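Local coordinates for [PSI+] inducibility protein 3 (Saccharomyces cerevisiae, PDB 1ZX6) that promotes de novo induction of the [PSI+] prion form of SUP35 when overproduced, interacts with LAS17 and is represented here by its SH3 domain, at residues L30-Y38 with T46-V54. Numbering follows the deposited sequence.
Sequences LEKLSPEWY and TGIFPANYV
Tyr38 and Phe49 form an antiparallel hydrogen-bonded pair: Tyr38 N donates to Phe49 O at 3.0 Å, and Phe49 N returns a bond to Tyr38 O at 2.9 Å. Both donors lie nearly along the C=O axis. On the sheet face carrying these two residues, Tyr38 CB sits over the Phe49 ring, 4.0 Å from its centroid. The Ala51 methyl in turn sits over one face of the Tyr38 ring, its CB 3.5 Å from the ring centroid and only 14° off the normal, a well-centred CH-pi contact.

The other face of the sheet carries the non-hydrogen-bonded pair Trp37 and Pro50, whose side chains run side by side in the same direction. With CG anti to its carbonyl carbon (chi1 -71°), the indole reaches across strand 45-50, its six-membered ring over the Phe49-Pro50 peptide bond (Trp37 CE3 to Phe49 C 3.3 Å) and under Pro50 CG. Ile48 CD1 comes obliquely to the indole, 4.0 Å from Trp37 CE3, while Ile48 CG2 meets Leu33 CD1 at 3.7 Å.

Where the strand gives way to the 3-10 turn 51-53, Glu36 O accepts from Ala51 N at 3.0 Å, the donor 60° out of the carbonyl plane. A water donates to the same oxygen and accepts from Asn52 N, so two hydrogen bonds converge on Glu36 O. Behind this, Ser34 OG takes bonds from Glu36 N and Trp37 N, an ST turn and ST motif that shape the loop leading into strand 37-42.

In this SH3 domain Trp37, Pro50 and Tyr53 occupy positions that line the proline-rich-peptide groove of the family, consistent with that role here; Pro50 also touches Phe11, which meets the Tyr53 ring. Beneath, Phe49 packs on Val27 of strand 26-32, and Tyr38 on Leu29, joining hairpin 37-42/45-50 to the neighbouring strand.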
loop_
_atom_site.group_PDB
_atom_site.type_symbol
_atom_site.label_atom_id
_atom_site.label_comp_id
_atom_site.label_asym_id
_atom_site.label_seq_id
_atom_site.Cartn_x
_atom_site.Cartn_y
_atom_site.Cartn_z
ATOM N N LEU A 30 3.904 7.159 -1.731
ATOM C CA LEU A 30 3.977 8.311 -2.630
ATOM C C LEU A 30 3.115 9.486 -2.148
ATOM O O LEU A 30 3.536 10.667 -2.219
ATOM C CB LEU A 30 3.535 7.919 -4.035
ATOM C CG LEU A 30 4.397 6.823 -4.689
ATOM C CD1 LEU A 30 3.698 6.197 -5.889
ATOM C CD2 LEU A 30 5.726 7.409 -5.132
ATOM N N GLU A 31 1.909 9.191 -1.676
ATOM C CA GLU A 31 0.993 10.241 -1.185
ATOM C C GLU A 31 0.007 9.670 -0.170
ATOM O O GLU A 31 -0.511 8.548 -0.334
ATOM C CB GLU A 31 0.199 10.812 -2.346
ATOM C CG GLU A 31 -0.580 12.089 -2.021
ATOM C CD GLU A 31 -1.242 12.710 -3.249
ATOM O OE1 GLU A 31 -1.021 12.220 -4.384
ATOM O OE2 GLU A 31 -2.018 13.657 -3.072
ATOM N N LYS A 32 -0.256 10.415 0.902
ATOM C CA LYS A 32 -1.333 10.036 1.786
ATOM C C LYS A 32 -2.589 10.735 1.283
ATOM O O LYS A 32 -2.765 11.928 1.522
ATOM C CB LYS A 32 -1.015 10.392 3.238
ATOM C CG LYS A 32 0.220 9.679 3.771
ATOM C CD LYS A 32 0.432 9.995 5.238
ATOM C CE LYS A 32 1.471 9.105 5.888
ATOM N NZ LYS A 32 1.420 9.187 7.397
ATOM N N LEU A 33 -3.439 10.014 0.570
ATOM C CA LEU A 33 -4.633 10.638 -0.066
ATOM C C LEU A 33 -5.669 11.125 0.973
ATOM O O LEU A 33 -6.299 12.158 0.795
ATOM C CB LEU A 33 -5.267 9.649 -1.063
ATOM C CG LEU A 33 -4.343 9.175 -2.181
ATOM C CD1 LEU A 33 -5.008 8.099 -3.022
ATOM C CD2 LEU A 33 -3.905 10.347 -3.033
ATOM N N SER A 34 -5.854 10.324 2.027
ATOM C CA SER A 34 -6.721 10.601 3.155
ATOM C C SER A 34 -6.263 9.669 4.303
ATOM O O SER A 34 -5.325 8.861 4.124
ATOM C CB SER A 34 -8.171 10.320 2.789
ATOM O OG SER A 34 -8.371 8.899 2.775
ATOM N N PRO A 35 -6.907 9.773 5.479
ATOM C CA PRO A 35 -6.577 8.856 6.546
ATOM C C PRO A 35 -6.789 7.415 6.129
ATOM O O PRO A 35 -6.219 6.517 6.760
ATOM C CB PRO A 35 -7.565 9.221 7.654
ATOM C CG PRO A 35 -8.001 10.633 7.372
ATOM C CD PRO A 35 -7.895 10.791 5.888
ATOM N N GLU A 36 -7.622 7.194 5.114
ATOM C CA GLU A 36 -8.054 5.845 4.805
ATOM C C GLU A 36 -7.467 5.190 3.562
ATOM O O GLU A 36 -7.479 3.971 3.480
ATOM C CB GLU A 36 -9.588 5.814 4.778
ATOM C CG GLU A 36 -10.165 5.999 6.225
ATOM C CD GLU A 36 -11.662 5.733 6.346
ATOM O OE1 GLU A 36 -12.320 5.438 5.319
ATOM O OE2 GLU A 36 -12.178 5.850 7.479
ATOM N N TRP A 37 -6.964 5.980 2.615
ATOM C CA TRP A 37 -6.341 5.504 1.386
ATOM C C TRP A 37 -4.997 6.196 1.148
ATOM O O TRP A 37 -4.906 7.451 1.240
ATOM C CB TRP A 37 -7.260 5.756 0.190
ATOM C CG TRP A 37 -8.467 4.858 0.203
ATOM C CD1 TRP A 37 -9.685 5.099 0.769
ATOM C CD2 TRP A 37 -8.549 3.571 -0.400
ATOM N NE1 TRP A 37 -10.529 4.016 0.577
ATOM C CE2 TRP A 37 -9.858 3.067 -0.146
ATOM C CE3 TRP A 37 -7.651 2.792 -1.128
ATOM C CZ2 TRP A 37 -10.277 1.796 -0.597
ATOM C CZ3 TRP A 37 -8.063 1.518 -1.564
ATOM C CH2 TRP A 37 -9.372 1.047 -1.299
ATOM N N TYR A 38 -3.983 5.367 0.868
ATOM C CA TYR A 38 -2.655 5.779 0.431
ATOM C C TYR A 38 -2.388 5.369 -1.030
ATOM O O TYR A 38 -2.974 4.384 -1.530
ATOM C CB TYR A 38 -1.584 5.134 1.312
ATOM C CG TYR A 38 -1.525 5.568 2.763
ATOM C CD1 TYR A 38 -2.269 6.639 3.226
ATOM C CD2 TYR A 38 -0.681 4.904 3.663
ATOM C CE1 TYR A 38 -2.221 7.024 4.562
ATOM C CE2 TYR A 38 -0.608 5.296 4.994
ATOM C CZ TYR A 38 -1.365 6.362 5.419
ATOM O OH TYR A 38 -1.348 6.800 6.721
ATOM N N THR A 46 2.193 0.380 -9.211
ATOM C CA THR A 46 1.782 1.618 -8.541
ATOM C C THR A 46 0.244 1.630 -8.433
ATOM O O THR A 46 -0.443 1.314 -9.386
ATOM C CB THR A 46 2.259 2.874 -9.284
ATOM O OG1 THR A 46 3.694 2.890 -9.336
ATOM C CG2 THR A 46 1.758 4.160 -8.608
ATOM N N GLY A 47 -0.281 1.956 -7.253
ATOM C CA GLY A 47 -1.717 2.093 -7.082
ATOM C C GLY A 47 -2.075 2.518 -5.671
ATOM O O GLY A 47 -1.201 2.940 -4.890
ATOM N N ILE A 48 -3.349 2.343 -5.337
ATOM C CA ILE A 48 -3.865 2.762 -4.062
ATOM C C ILE A 48 -4.297 1.566 -3.225
ATOM O O ILE A 48 -4.674 0.507 -3.754
ATOM C CB ILE A 48 -4.986 3.819 -4.209
ATOM C CG1 ILE A 48 -6.238 3.257 -4.866
ATOM C CG2 ILE A 48 -4.466 5.039 -5.004
ATOM C CD1 ILE A 48 -7.424 4.237 -4.799
ATOM N N PHE A 49 -4.267 1.775 -1.920
ATOM C CA PHE A 49 -4.542 0.716 -0.973
ATOM C C PHE A 49 -5.008 1.341 0.328
ATOM O O PHE A 49 -4.649 2.484 0.600
ATOM C CB PHE A 49 -3.307 -0.167 -0.752
ATOM C CG PHE A 49 -2.130 0.566 -0.218
ATOM C CD1 PHE A 49 -1.922 0.672 1.160
ATOM C CD2 PHE A 49 -1.264 1.204 -1.072
ATOM C CE1 PHE A 49 -0.849 1.393 1.681
ATOM C CE2 PHE A 49 -0.187 1.907 -0.577
ATOM C CZ PHE A 49 0.025 2.012 0.808
ATOM N N PRO A 50 -5.824 0.631 1.135
ATOM C CA PRO A 50 -6.225 1.239 2.416
ATOM C C PRO A 50 -5.081 1.347 3.436
ATOM O O PRO A 50 -4.301 0.439 3.606
ATOM C CB PRO A 50 -7.341 0.320 2.911
ATOM C CG PRO A 50 -7.627 -0.647 1.688
ATOM C CD PRO A 50 -6.371 -0.741 1.001
ATOM N N ALA A 51 -5.014 2.482 4.135
ATOM C CA ALA A 51 -3.949 2.783 5.054
ATOM C C ALA A 51 -3.832 1.820 6.219
ATOM O O ALA A 51 -2.721 1.578 6.691
ATOM C CB ALA A 51 -4.136 4.212 5.601
ATOM N N ASN A 52 -4.942 1.204 6.646
ATOM C CA ASN A 52 -4.888 0.316 7.803
ATOM C C ASN A 52 -4.333 -1.104 7.503
ATOM O O ASN A 52 -4.240 -1.928 8.420
ATOM C CB ASN A 52 -6.248 0.242 8.523
ATOM C CG ASN A 52 -7.337 -0.463 7.713
ATOM O OD1 ASN A 52 -7.197 -0.661 6.510
ATOM N ND2 ASN A 52 -8.437 -0.859 8.395
ATOM N N TYR A 53 -3.943 -1.369 6.254
ATOM C CA TYR A 53 -3.221 -2.604 5.887
ATOM C C TYR A 53 -1.715 -2.568 6.217
ATOM O O TYR A 53 -1.037 -3.590 6.142
ATOM C CB TYR A 53 -3.435 -2.924 4.384
ATOM C CG TYR A 53 -4.758 -3.568 4.115
ATOM C CD1 TYR A 53 -4.878 -4.967 4.036
ATOM C CD2 TYR A 53 -5.917 -2.810 3.990
ATOM C CE1 TYR A 53 -6.078 -5.548 3.843
ATOM C CE2 TYR A 53 -7.153 -3.414 3.809
ATOM C CZ TYR A 53 -7.213 -4.785 3.703
ATOM O OH TYR A 53 -8.418 -5.409 3.535
ATOM N N VAL A 54 -1.180 -1.382 6.541
ATOM C CA VAL A 54 0.271 -1.207 6.696
ATOM C C VAL A 54 0.717 -0.552 8.001
ATOM O O VAL A 54 -0.084 0.086 8.685
ATOM C CB VAL A 54 0.867 -0.333 5.536
ATOM C CG1 VAL A 54 0.576 -0.963 4.186
ATOM C CG2 VAL A 54 0.342 1.088 5.582
HETATM O O HOH W 1 -7.685 2.533 5.993
#